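Amidase, hydantoinase/carbamoylase family (Burkholderia ambifaria, PDB 5TP4) probably hydrolyses N-carbamoyl-L-amino acids, acting as a zinc-dependent amidase of the peptidase M20 family. Local coordinates at residues 92-97 against 136-141; 196-201 against 364-369; 141-146 against 162-167; 22-27 against 100-105; 149-154 against 185-190. All coordinates share one frame; numbering follows the deposited sequence.

Contact 1 of 5, residues 92-97 against 136-141; sequences HLDTQP and NEEGAR. With ZN (zinc ion), chain P.
His92 meets two successive glutamates, Glu137 over a face of its ring and Glu138 at the edge. Its NE2 binds a zinc ion at 2.5 Å. The Glu137 carboxylate stacks on the ring with the planes 15° apart. Glu137 OE1 lies toward the rim, 3.1 Å from His92 NE2, with no hydrogen to share. Glu137 OE2 accepts from both zinc-bound waters. Glu137, a ligand of this zinc site in the protein, here reaches the metal through these waters. At the ring edge, His92 CE1 comes 3.1 Å from Glu138 OE2. Glu138 belongs to the second zinc site, and a second zinc ion lies beside its side chain.

Asp94 OD1 accepts Glu137 N at 3.1 Å. Its OD2 takes Glu138 N on the syn lone pair, also at 3.1 Å. His92 ND1 makes weak bonds to OD1 and O of Asp94. This is the His-x-Asp arrangement of the M20 metal site. Gln96 NE2 donates almost straight (169°) to Glu138 OE1 at 2.9 Å, from above the carboxylate plane. A water links Gln96 N to Glu138 OE2. Pro97 CD then rests on Ala140 CB.

Both segments are loops that follow strands of the central sheet, 87-91 and 129-133, which pair in parallel. Helix 367-372 touches His92 and Glu137 through Asp367, and helix 105-121 packs on Leu93.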
# COMPACT_ATOMS: atom_id res chain seq x y z
N HIS B 92 -33.13 9.76 -3.42
CA HIS B 92 -33.23 8.31 -3.24
C HIS B 92 -33.35 7.93 -1.78
O HIS B 92 -32.72 8.55 -0.92
CB HIS B 92 -32.00 7.61 -3.82
CG HIS B 92 -30.73 7.95 -3.12
ND1 HIS B 92 -30.19 7.14 -2.13
CD2 HIS B 92 -29.89 9.01 -3.24
CE1 HIS B 92 -29.07 7.69 -1.68
NE2 HIS B 92 -28.87 8.82 -2.33
N LEU B 93 -34.13 6.88 -1.51
CA LEU B 93 -34.33 6.39 -0.15
C LEU B 93 -33.37 5.28 0.21
O LEU B 93 -33.18 5.02 1.40
CB LEU B 93 -35.77 5.90 0.03
CG LEU B 93 -36.81 7.04 0.02
CD1 LEU B 93 -38.22 6.45 -0.06
CD2 LEU B 93 -36.66 7.95 1.25
N ASP B 94 -32.73 4.64 -0.77
CA ASP B 94 -31.81 3.56 -0.42
C ASP B 94 -30.48 4.12 0.10
O ASP B 94 -30.15 5.30 -0.07
CB ASP B 94 -31.59 2.62 -1.63
CG ASP B 94 -30.75 3.25 -2.75
OD1 ASP B 94 -31.19 4.25 -3.36
OD2 ASP B 94 -29.65 2.69 -3.04
N THR B 95 -29.71 3.25 0.76
CA THR B 95 -28.50 3.68 1.47
C THR B 95 -27.33 2.76 1.15
O THR B 95 -27.49 1.67 0.61
CB THR B 95 -28.69 3.67 3.00
OG1 THR B 95 -28.82 2.31 3.45
CG2 THR B 95 -29.96 4.45 3.40
N GLN B 96 -26.16 3.22 1.58
CA GLN B 96 -24.99 2.36 1.73
C GLN B 96 -25.22 1.36 2.86
O GLN B 96 -26.19 1.48 3.62
CB GLN B 96 -23.76 3.23 2.01
CG GLN B 96 -23.32 4.03 0.81
CD GLN B 96 -22.61 3.17 -0.21
OE1 GLN B 96 -21.85 2.26 0.14
NE2 GLN B 96 -22.86 3.44 -1.49
N PRO B 97 -24.32 0.36 3.01
CA PRO B 97 -24.43 -0.54 4.17
C PRO B 97 -24.51 0.17 5.51
O PRO B 97 -25.22 -0.29 6.42
CB PRO B 97 -23.14 -1.37 4.06
CG PRO B 97 -22.92 -1.46 2.61
CD PRO B 97 -23.32 -0.11 2.05
N ASN B 136 -31.98 1.99 -6.37
CA ASN B 136 -30.55 1.62 -6.32
C ASN B 136 -29.64 2.77 -6.76
O ASN B 136 -28.74 2.60 -7.59
CB ASN B 136 -30.28 0.39 -7.17
CG ASN B 136 -28.94 -0.28 -6.85
OD1 ASN B 136 -28.83 -0.99 -5.86
ND2 ASN B 136 -27.95 -0.10 -7.72
N GLU B 137 -29.85 3.95 -6.17
CA GLU B 137 -28.92 5.04 -6.44
C GLU B 137 -27.51 4.71 -5.94
O GLU B 137 -26.52 5.11 -6.56
CB GLU B 137 -29.43 6.34 -5.80
CG GLU B 137 -28.51 7.58 -6.04
CD GLU B 137 -27.31 7.64 -5.10
OE1 GLU B 137 -27.27 6.89 -4.11
OE2 GLU B 137 -26.40 8.45 -5.35
N GLU B 138 -27.41 3.97 -4.83
CA GLU B 138 -26.12 3.85 -4.16
C GLU B 138 -25.12 2.92 -4.85
O GLU B 138 -23.93 3.03 -4.57
CB GLU B 138 -26.34 3.38 -2.72
CG GLU B 138 -26.97 4.45 -1.84
CD GLU B 138 -26.00 5.58 -1.46
OE1 GLU B 138 -24.81 5.57 -1.87
OE2 GLU B 138 -26.42 6.49 -0.70
N GLY B 139 -25.57 2.02 -5.72
CA GLY B 139 -24.63 1.10 -6.35
C GLY B 139 -23.93 0.13 -5.41
O GLY B 139 -22.84 -0.35 -5.73
N ALA B 140 -24.52 -0.16 -4.25
CA ALA B 140 -23.89 -1.05 -3.27
C ALA B 140 -24.34 -2.49 -3.46
O ALA B 140 -23.51 -3.40 -3.63
CB ALA B 140 -24.21 -0.57 -1.84
N ARG B 141 -25.66 -2.73 -3.42
CA ARG B 141 -26.15 -4.09 -3.60
C ARG B 141 -26.06 -4.53 -5.05
O ARG B 141 -25.65 -5.66 -5.33
CB ARG B 141 -27.59 -4.21 -3.10
CG ARG B 141 -28.13 -5.63 -3.27
CD ARG B 141 -29.48 -5.80 -2.66
NE ARG B 141 -29.96 -7.16 -2.92
CZ ARG B 141 -31.23 -7.54 -2.85
NH1 ARG B 141 -32.16 -6.65 -2.51
NH2 ARG B 141 -31.57 -8.79 -3.12
ZN ZN P . -27.11 10.53 -2.05
O HOH W 1 -26.18 6.12 2.07
O HOH W 2 -27.43 11.13 -4.40
O HOH W 3 -25.16 9.51 -2.60

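Contact 2 of 5, residues 196-201 against 364-369; sequences EAHIEQ and AGHDAI. With ZN (zinc ion), chain P.
Gln201 OE1 accepts from two waters and touches His366 CE1 at 3.3 Å. One water also reaches Glu200 O and His366 NE2. The other donates to Gly365 O. The Gln201 and His366 side chains run alongside each other with opposite headings.

His198 and His366 form an edge-to-face pair, with ring planes 53° apart. His366 CE1 stands 3.4 Å above the plane of the His198 ring, over its centre. His198 NE2 binds the zinc ion at 2.4 Å. Its ND1 donates to Ile199 O at 2.7 Å, nearly straight (173°) and in the ring plane, which fixes the ring's rotation. His366 ND1 lies 2.7 Å from a zinc-bound water, which makes His366 a second-shell residue of this metal site.

Glu196 is extended beyond CG and reaches Ala368 of helix 367-372. Its OE2 takes a weak bond from Ala368 N and a stronger one from Tyr194 OH. Its OE1 accepts from Ser91 OG and from a water that also holds Asp367 N and OD2.

Thr237 of the second subunit bonds Gln201 O. Strand 193-199 runs between strands 87-91 and 377-382 of the central sheet. Helix 367-372 lies beside it, and Met379 of the neighbouring strand touches both histidines.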
# COMPACT_ATOMS: atom_id res chain seq x y z
N GLU B 196 -33.15 18.49 -7.40
CA GLU B 196 -32.77 17.56 -6.33
C GLU B 196 -32.10 18.35 -5.23
O GLU B 196 -31.12 19.05 -5.49
CB GLU B 196 -31.81 16.48 -6.86
CG GLU B 196 -31.29 15.57 -5.78
CD GLU B 196 -30.86 14.20 -6.28
OE1 GLU B 196 -30.38 13.38 -5.46
OE2 GLU B 196 -30.99 13.93 -7.50
N ALA B 197 -32.63 18.24 -4.01
CA ALA B 197 -31.95 18.79 -2.85
C ALA B 197 -31.09 17.71 -2.20
O ALA B 197 -31.49 16.54 -2.12
CB ALA B 197 -32.97 19.36 -1.86
N HIS B 198 -29.90 18.10 -1.72
CA HIS B 198 -28.99 17.11 -1.15
C HIS B 198 -28.03 17.80 -0.19
O HIS B 198 -27.71 18.97 -0.36
CB HIS B 198 -28.19 16.41 -2.27
CG HIS B 198 -27.71 15.04 -1.92
ND1 HIS B 198 -26.61 14.82 -1.12
CD2 HIS B 198 -28.18 13.81 -2.27
CE1 HIS B 198 -26.44 13.52 -0.96
NE2 HIS B 198 -27.36 12.89 -1.66
N ILE B 199 -27.58 17.05 0.82
CA ILE B 199 -26.47 17.57 1.61
C ILE B 199 -25.22 17.63 0.73
O ILE B 199 -25.05 16.85 -0.21
CB ILE B 199 -26.23 16.73 2.88
CG1 ILE B 199 -25.94 15.25 2.57
CG2 ILE B 199 -27.40 16.87 3.86
CD1 ILE B 199 -25.31 14.50 3.73
N GLU B 200 -24.34 18.59 1.03
CA GLU B 200 -23.15 18.80 0.20
C GLU B 200 -22.26 17.56 0.08
O GLU B 200 -21.63 17.35 -0.96
CB GLU B 200 -22.32 19.94 0.78
CG GLU B 200 -21.05 20.17 -0.03
CD GLU B 200 -20.12 21.15 0.63
OE1 GLU B 200 -18.90 21.13 0.32
OE2 GLU B 200 -20.61 21.93 1.46
N GLN B 201 -22.14 16.78 1.15
CA GLN B 201 -21.14 15.71 1.29
C GLN B 201 -19.70 16.23 1.18
O GLN B 201 -18.78 15.48 0.83
CB GLN B 201 -21.36 14.58 0.28
CG GLN B 201 -22.81 14.07 0.26
CD GLN B 201 -22.98 12.96 -0.76
OE1 GLN B 201 -22.81 13.18 -1.95
NE2 GLN B 201 -23.31 11.76 -0.29
N ALA B 364 -19.66 14.66 -5.98
CA ALA B 364 -19.96 13.23 -6.04
C ALA B 364 -21.19 13.00 -6.91
O ALA B 364 -21.91 13.93 -7.28
CB ALA B 364 -20.18 12.64 -4.63
N GLY B 365 -21.44 11.73 -7.22
CA GLY B 365 -22.55 11.39 -8.10
C GLY B 365 -23.89 11.51 -7.41
O GLY B 365 -24.02 11.36 -6.20
N HIS B 366 -24.91 11.84 -8.21
CA HIS B 366 -26.29 11.91 -7.77
C HIS B 366 -27.14 11.52 -8.95
O HIS B 366 -26.71 11.60 -10.10
CB HIS B 366 -26.71 13.31 -7.33
CG HIS B 366 -25.87 13.84 -6.22
ND1 HIS B 366 -25.92 13.32 -4.94
CD2 HIS B 366 -24.89 14.78 -6.22
CE1 HIS B 366 -25.04 13.95 -4.19
NE2 HIS B 366 -24.40 14.83 -4.93
N ASP B 367 -28.38 11.13 -8.66
CA ASP B 367 -29.32 10.91 -9.76
C ASP B 367 -29.44 12.14 -10.65
O ASP B 367 -29.64 11.99 -11.87
CB ASP B 367 -30.67 10.53 -9.19
CG ASP B 367 -30.65 9.17 -8.51
OD1 ASP B 367 -30.36 8.14 -9.19
OD2 ASP B 367 -30.93 9.10 -7.27
N ALA B 368 -29.33 13.35 -10.08
CA ALA B 368 -29.35 14.57 -10.89
C ALA B 368 -28.33 14.55 -12.02
O ALA B 368 -28.58 15.14 -13.07
CB ALA B 368 -29.11 15.80 -10.02
N ILE B 369 -27.17 13.91 -11.81
CA ILE B 369 -26.15 13.85 -12.86
C ILE B 369 -26.70 13.17 -14.12
O ILE B 369 -26.50 13.64 -15.26
CB ILE B 369 -24.90 13.11 -12.35
CG1 ILE B 369 -24.25 13.89 -11.22
CG2 ILE B 369 -23.92 12.89 -13.52
CD1 ILE B 369 -23.77 15.28 -11.62
ZN ZN P . -27.11 10.53 -2.05
O HOH W 4 -29.55 11.00 -6.00
O HOH W 5 -22.39 15.57 -3.27
O HOH W 6 -23.25 10.90 -3.60
O HOH W 2 -27.43 11.13 -4.40
O HOH W 3 -25.16 9.51 -2.60

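Contact 3 of 5, residues 141-146 against 162-167; sequences RFAPAM and LARQDA
Arg141 and Asp166 form a side-on salt bridge between two loops of the M20 fold, one leading into helix 147-153 and the other leaving helix 158-163. The Arg141 chain is extended from CG to NE, with CG anti to the backbone N (chi1 -180°). Arg141 NE donates to Asp166 OD2 at 2.9 Å, on the anti lone pair. Arg141 NH2 donates to the same oxygen at 3.0 Å, so one atom takes both bonds in the guanidinium plane. Arg141 NH1 turns to Ala42 O. The other oxygen of Asp166, OD1, accepts Glu168 N and Ile170 N.

Phe142 lies beside this pair. Its CZ sits 3.6 Å above the Arg141 guanidinium plane, toward the rim. Asp166 CB makes an off-centre CH-pi contact with the Phe142 ring, and helix 172-179 also touches this ring.

Arg164 bends at chi2 (-69°), and its chain wraps round Ala143 O. Arg164 NH1 lies 2.9 Å from Ala143 O, and Arg164 CG and CD are each 3.2 Å from that oxygen. Pro144, after a cis peptide bond, places CD over a face of the Arg164 guanidinium. A water between the backbones accepts from Ala143 N and donates to Gln165 O, each at 2.8 Å.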
# COMPACT_ATOMS: atom_id res chain seq x y z
N ARG B 141 -25.66 -2.73 -3.42
CA ARG B 141 -26.15 -4.09 -3.60
C ARG B 141 -26.06 -4.53 -5.05
O ARG B 141 -25.65 -5.66 -5.33
CB ARG B 141 -27.59 -4.21 -3.10
CG ARG B 141 -28.13 -5.63 -3.27
CD ARG B 141 -29.48 -5.80 -2.66
NE ARG B 141 -29.96 -7.16 -2.92
CZ ARG B 141 -31.23 -7.54 -2.85
NH1 ARG B 141 -32.16 -6.65 -2.51
NH2 ARG B 141 -31.57 -8.79 -3.12
N PHE B 142 -26.43 -3.65 -5.97
CA PHE B 142 -26.35 -3.90 -7.40
C PHE B 142 -25.50 -2.82 -8.04
O PHE B 142 -25.49 -1.67 -7.60
CB PHE B 142 -27.74 -3.89 -8.05
CG PHE B 142 -28.70 -4.93 -7.49
CD1 PHE B 142 -28.65 -6.25 -7.93
CD2 PHE B 142 -29.66 -4.58 -6.54
CE1 PHE B 142 -29.55 -7.21 -7.43
CE2 PHE B 142 -30.55 -5.53 -6.04
CZ PHE B 142 -30.49 -6.84 -6.48
N ALA B 143 -24.81 -3.18 -9.13
CA ALA B 143 -24.14 -2.19 -9.95
C ALA B 143 -25.00 -1.84 -11.16
O ALA B 143 -25.71 -2.70 -11.69
CB ALA B 143 -22.78 -2.71 -10.43
N PRO B 144 -24.97 -0.59 -11.64
CA PRO B 144 -24.15 0.53 -11.16
C PRO B 144 -24.83 1.41 -10.13
O PRO B 144 -26.01 1.23 -9.79
CB PRO B 144 -23.93 1.34 -12.43
CG PRO B 144 -25.28 1.21 -13.14
CD PRO B 144 -25.72 -0.22 -12.86
N ALA B 145 -24.09 2.42 -9.66
CA ALA B 145 -24.73 3.52 -8.97
C ALA B 145 -25.70 4.21 -9.93
O ALA B 145 -25.55 4.14 -11.15
CB ALA B 145 -23.70 4.52 -8.45
N MET B 146 -26.71 4.86 -9.35
CA MET B 146 -27.70 5.61 -10.14
C MET B 146 -28.36 4.71 -11.16
O MET B 146 -28.66 5.13 -12.28
CB MET B 146 -27.09 6.84 -10.83
CG MET B 146 -26.91 8.07 -9.94
SD MET B 146 -25.36 8.12 -9.01
CE MET B 146 -24.20 8.38 -10.32
N LEU B 162 -32.32 -5.30 -15.10
CA LEU B 162 -33.05 -6.36 -14.42
C LEU B 162 -32.20 -7.59 -14.20
O LEU B 162 -32.47 -8.37 -13.26
CB LEU B 162 -34.30 -6.72 -15.23
CG LEU B 162 -35.27 -5.54 -15.33
CD1 LEU B 162 -36.35 -5.89 -16.34
CD2 LEU B 162 -35.90 -5.22 -13.97
N ALA B 163 -31.16 -7.78 -15.01
CA ALA B 163 -30.31 -8.97 -14.92
C ALA B 163 -29.11 -8.77 -14.00
O ALA B 163 -28.39 -9.74 -13.74
CB ALA B 163 -29.83 -9.38 -16.32
N ARG B 164 -28.87 -7.55 -13.51
CA ARG B 164 -27.78 -7.33 -12.57
C ARG B 164 -27.98 -8.18 -11.33
O ARG B 164 -29.10 -8.32 -10.83
CB ARG B 164 -27.71 -5.84 -12.18
CG ARG B 164 -27.31 -4.92 -13.33
CD ARG B 164 -25.85 -5.13 -13.76
NE ARG B 164 -25.58 -4.39 -15.00
CZ ARG B 164 -24.73 -3.38 -15.11
NH1 ARG B 164 -24.02 -2.98 -14.06
NH2 ARG B 164 -24.57 -2.77 -16.28
N GLN B 165 -26.90 -8.79 -10.87
CA GLN B 165 -26.96 -9.69 -9.73
C GLN B 165 -26.21 -9.07 -8.56
O GLN B 165 -25.21 -8.39 -8.74
CB GLN B 165 -26.35 -11.05 -10.07
CG GLN B 165 -27.11 -11.81 -11.14
CD GLN B 165 -26.52 -13.18 -11.42
OE1 GLN B 165 -25.62 -13.64 -10.72
NE2 GLN B 165 -27.04 -13.85 -12.44
N ASP B 166 -26.71 -9.33 -7.36
CA ASP B 166 -25.99 -8.90 -6.18
C ASP B 166 -24.95 -9.96 -5.81
O ASP B 166 -24.77 -10.96 -6.52
CB ASP B 166 -26.95 -8.59 -5.03
CG ASP B 166 -27.72 -9.82 -4.52
OD1 ASP B 166 -27.33 -10.97 -4.80
OD2 ASP B 166 -28.73 -9.62 -3.81
N ALA B 167 -24.26 -9.77 -4.68
CA ALA B 167 -23.21 -10.71 -4.29
C ALA B 167 -23.73 -12.12 -4.03
O ALA B 167 -22.94 -13.08 -4.08
CB ALA B 167 -22.49 -10.19 -3.05
O HOH W 7 -23.98 -7.06 -3.53
O HOH W 8 -24.55 -5.90 -9.85

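Contact 4 of 5, residues 22-27 against 100-105; sequences RSLADM and GRFDGV. With EDO (1,2-ethanediol), chain V.
Helix residues Leu24 and Met27 face the loop 100-105, and the backbones come nearest at Leu24 and Val105, whose CA atoms are 7.5 Å apart. No direct hydrogen bond joins the segments. One water bridges them by donating to Leu24 O and Arg101 O.

Val105 carries much of the apolar contact. Its CG2 is anti to the backbone N and lies 3.7 Å from Met27 CG. The Met27 and Val105 side chains pass alongside each other, heading opposite ways. Leu24 uses both branches. Its CD2 meets Val105 CG2 at 4.0 Å, while its CD1 reaches Phe102 CE2 at 4.4 Å.

The loop borders the zinc site of the M20 fold. Asp103 is predicted to bind both zinc ions, though its carboxylate does not bind the zinc held by His92 and His198 here. Gly104 follows with a positive phi (77°) and is the N-cap of helix 105-121. Phe102 and Val105, on either side of Asp103 and Gly104, both touch helix 17-28. Glu394 OE2 accepts the backbone N of both Phe102 and Asp103.

A 1,2-ethanediol, probably from the crystallisation liquor, lies between Leu24 and Phe102. Its C1 is 3.6 Å from Phe102 CZ. Met27 also packs on Leu53 and Phe54 of helix 45-60, and on Leu109 of helix 105-121.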
# COMPACT_ATOMS: atom_id res chain seq x y z
N ARG B 22 -39.25 16.12 11.62
CA ARG B 22 -39.89 14.93 12.17
C ARG B 22 -40.00 13.82 11.13
O ARG B 22 -39.82 12.64 11.46
CB ARG B 22 -41.28 15.29 12.71
N SER B 23 -40.28 14.16 9.87
CA SER B 23 -40.36 13.10 8.86
C SER B 23 -39.00 12.45 8.65
O SER B 23 -38.90 11.24 8.45
CB SER B 23 -40.92 13.64 7.53
OG SER B 23 -39.98 14.47 6.85
N LEU B 24 -37.94 13.25 8.72
CA LEU B 24 -36.60 12.70 8.64
C LEU B 24 -36.29 11.80 9.82
O LEU B 24 -35.67 10.75 9.67
CB LEU B 24 -35.59 13.85 8.57
CG LEU B 24 -35.55 14.43 7.16
CD1 LEU B 24 -34.96 15.83 7.19
CD2 LEU B 24 -34.73 13.50 6.25
N ALA B 25 -36.68 12.23 11.02
CA ALA B 25 -36.44 11.40 12.19
C ALA B 25 -37.20 10.09 12.08
O ALA B 25 -36.66 9.03 12.42
CB ALA B 25 -36.86 12.15 13.45
N ASP B 26 -38.45 10.15 11.61
CA ASP B 26 -39.26 8.94 11.48
C ASP B 26 -38.69 8.01 10.42
O ASP B 26 -38.63 6.79 10.64
CB ASP B 26 -40.71 9.30 11.13
CG ASP B 26 -41.48 9.86 12.32
OD1 ASP B 26 -41.11 9.60 13.49
OD2 ASP B 26 -42.49 10.56 12.09
N MET B 27 -38.23 8.55 9.28
CA MET B 27 -37.70 7.69 8.23
C MET B 27 -36.37 7.08 8.67
O MET B 27 -36.09 5.91 8.38
CB MET B 27 -37.54 8.47 6.92
CG MET B 27 -37.06 7.63 5.74
SD MET B 27 -38.18 6.27 5.28
CE MET B 27 -39.50 7.19 4.45
N GLY B 100 -25.87 7.45 6.14
CA GLY B 100 -26.27 8.53 7.02
C GLY B 100 -27.78 8.77 6.98
O GLY B 100 -28.51 8.25 6.15
N ARG B 101 -28.22 9.58 7.93
CA ARG B 101 -29.64 9.88 8.08
C ARG B 101 -30.13 10.98 7.15
O ARG B 101 -31.32 11.28 7.15
CB ARG B 101 -29.92 10.27 9.54
CG ARG B 101 -29.68 9.11 10.51
CD ARG B 101 -30.04 9.45 11.96
NE ARG B 101 -29.52 10.76 12.33
CZ ARG B 101 -28.28 11.00 12.73
NH1 ARG B 101 -27.41 10.00 12.81
NH2 ARG B 101 -27.90 12.23 13.05
N PHE B 102 -29.24 11.58 6.34
CA PHE B 102 -29.66 12.64 5.43
C PHE B 102 -29.35 12.36 3.97
O PHE B 102 -30.05 12.89 3.11
CB PHE B 102 -29.01 13.97 5.82
CG PHE B 102 -29.39 14.42 7.20
CD1 PHE B 102 -28.71 13.95 8.30
CD2 PHE B 102 -30.47 15.26 7.38
CE1 PHE B 102 -29.08 14.33 9.57
CE2 PHE B 102 -30.84 15.66 8.64
CZ PHE B 102 -30.15 15.19 9.74
N ASP B 103 -28.32 11.57 3.66
CA ASP B 103 -27.97 11.26 2.28
C ASP B 103 -29.16 10.66 1.55
O ASP B 103 -29.68 9.61 1.95
CB ASP B 103 -26.83 10.24 2.23
CG ASP B 103 -25.48 10.84 2.46
OD1 ASP B 103 -25.25 12.00 2.07
OD2 ASP B 103 -24.61 10.11 2.98
N GLY B 104 -29.55 11.28 0.44
CA GLY B 104 -30.67 10.79 -0.38
C GLY B 104 -32.04 11.06 0.19
O GLY B 104 -32.90 11.62 -0.50
N VAL B 105 -32.26 10.68 1.44
CA VAL B 105 -33.58 10.81 2.02
C VAL B 105 -33.99 12.27 2.15
O VAL B 105 -35.17 12.59 2.01
CB VAL B 105 -33.63 10.08 3.37
CG1 VAL B 105 -32.56 10.64 4.31
CG2 VAL B 105 -35.04 10.16 4.00
C1 EDO V . -32.66 13.05 11.12
O1 EDO V . -31.86 12.70 12.25
C2 EDO V . -33.29 14.42 11.32
O2 EDO V . -34.40 14.32 12.22
O HOH W 9 -33.87 10.20 7.47

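Contact 5 of 5, residues 149-154 against 185-190; sequences SAVFTG and RAPGGA. With EDO (1,2-ethanediol), chain S.
The Phe152 ring has Gly188 on one face and a 1,2-ethanediol at its edge. Gly188 CA stands 3.5 Å above the ring plane, offset toward the rim, in a CH-pi contact. The diol, probably from the crystallisation liquor, sets C1 near the ring plane, 3.7 Å from Phe152 CZ. Its O1 donates to Ala190 O at 3.1 Å. The ring of Trp134 forms an edge-to-face pair with Phe152. Phe152 CG lies anti to the backbone N (chi1 -177°), and the ring end comes nearer the loop.

The backbones are close here, with the CA atoms of Phe152 and Gly188 4.6 Å apart. Gly188 and Gly189 both have strongly positive phi (124° and 131°), which suits residues without a CB. The N atom of Gly188 lies 3.5 Å from Phe152 CD1.

This is surface packing of the last turn of helix 147-153 against the loop that leads into strand 193-199 of the central sheet. The helix closes in a Schellman motif at Gly154, whose N bonds Val151 O at 3.1 Å.

Beside the ring, Val151 CG1 meets Pro187 CG at 3.8 Å. These two side chains cross obliquely. Leu158 of helix 158-163 touches both of them. Strand 73-77 contributes Phe74 against Phe152, and Leu371 of helix 367-372 touches the Phe152 side chain.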
# COMPACT_ATOMS: atom_id res chain seq x y z
N SER B 149 -32.15 5.88 -12.15
CA SER B 149 -32.19 7.05 -13.02
C SER B 149 -31.48 6.79 -14.34
O SER B 149 -31.92 7.31 -15.37
CB SER B 149 -31.58 8.27 -12.30
OG SER B 149 -30.28 7.97 -11.82
N ALA B 150 -30.42 5.98 -14.36
CA ALA B 150 -29.82 5.59 -15.64
C ALA B 150 -30.82 4.85 -16.53
O ALA B 150 -30.82 5.05 -17.76
CB ALA B 150 -28.58 4.72 -15.41
N VAL B 151 -31.65 3.98 -15.95
CA VAL B 151 -32.67 3.30 -16.77
C VAL B 151 -33.72 4.30 -17.23
O VAL B 151 -34.12 4.30 -18.40
CB VAL B 151 -33.30 2.12 -16.00
CG1 VAL B 151 -34.47 1.50 -16.80
CG2 VAL B 151 -32.25 1.05 -15.75
N PHE B 152 -34.16 5.19 -16.34
CA PHE B 152 -35.13 6.23 -16.71
C PHE B 152 -34.65 7.07 -17.89
O PHE B 152 -35.43 7.39 -18.81
CB PHE B 152 -35.42 7.12 -15.50
CG PHE B 152 -36.45 8.18 -15.77
CD1 PHE B 152 -37.79 7.93 -15.54
CD2 PHE B 152 -36.06 9.45 -16.21
CE1 PHE B 152 -38.75 8.93 -15.76
CE2 PHE B 152 -37.02 10.45 -16.44
CZ PHE B 152 -38.34 10.18 -16.22
N THR B 153 -33.37 7.47 -17.89
CA THR B 153 -32.86 8.33 -18.95
C THR B 153 -32.42 7.57 -20.20
O THR B 153 -32.03 8.20 -21.18
CB THR B 153 -31.69 9.19 -18.46
OG1 THR B 153 -30.58 8.36 -18.09
CG2 THR B 153 -32.12 10.04 -17.27
N GLY B 154 -32.46 6.24 -20.19
CA GLY B 154 -32.02 5.47 -21.33
C GLY B 154 -30.53 5.19 -21.39
O GLY B 154 -30.06 4.61 -22.37
N ARG B 185 -45.15 -0.24 -15.99
CA ARG B 185 -44.95 0.87 -16.91
C ARG B 185 -43.48 0.99 -17.30
O ARG B 185 -42.61 0.96 -16.43
CB ARG B 185 -45.44 2.17 -16.26
CG ARG B 185 -45.28 3.42 -17.10
CD ARG B 185 -45.84 4.66 -16.40
NE ARG B 185 -44.97 5.19 -15.35
CZ ARG B 185 -45.24 5.14 -14.04
NH1 ARG B 185 -46.37 4.59 -13.62
NH2 ARG B 185 -44.38 5.66 -13.16
N ALA B 186 -43.20 1.12 -18.60
CA ALA B 186 -41.81 1.26 -19.02
C ALA B 186 -41.21 2.53 -18.42
O ALA B 186 -41.88 3.58 -18.41
CB ALA B 186 -41.73 1.33 -20.55
N PRO B 187 -39.98 2.49 -17.92
CA PRO B 187 -39.39 3.71 -17.34
C PRO B 187 -39.15 4.77 -18.40
O PRO B 187 -38.86 4.49 -19.56
CB PRO B 187 -38.06 3.23 -16.74
CG PRO B 187 -38.25 1.72 -16.56
CD PRO B 187 -39.11 1.31 -17.72
N GLY B 188 -39.32 6.02 -17.98
CA GLY B 188 -39.13 7.17 -18.85
C GLY B 188 -40.36 8.04 -18.89
O GLY B 188 -41.33 7.83 -18.15
N GLY B 189 -40.31 9.04 -19.75
CA GLY B 189 -41.44 9.92 -19.92
C GLY B 189 -41.02 11.37 -19.87
O GLY B 189 -39.91 11.67 -19.41
N ALA B 190 -41.90 12.25 -20.33
CA ALA B 190 -41.57 13.67 -20.46
C ALA B 190 -41.42 14.31 -19.10
O ALA B 190 -42.19 14.01 -18.17
CB ALA B 190 -42.65 14.40 -21.25
C1 EDO S . -41.98 10.94 -16.32
O1 EDO S . -43.19 11.37 -16.96
C2 EDO S . -42.11 11.19 -14.83
O2 EDO S . -43.16 10.36 -14.32
O HOH W 10 -36.04 5.14 -20.95

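From the N terminus, contact 4 opens first and joins helix 17-28 to the loop before helix 105-121. Contact 1 opens inside that span, so the two cross, and joins the loops after strands 87-91 and 129-133. Contact 3 begins at Arg141, which it shares with contact 1, and closes a short loop at 162-167, after helix 158-163. Contact 5 starts within it, crosses it, and ties helix 147-153 to the loop before strand 193-199. Contact 2 follows in series, spans the longest stretch, and joins strand 193-199 to helix 367-372. None nests in another. Contacts 1 and 2 share one zinc ion and two waters.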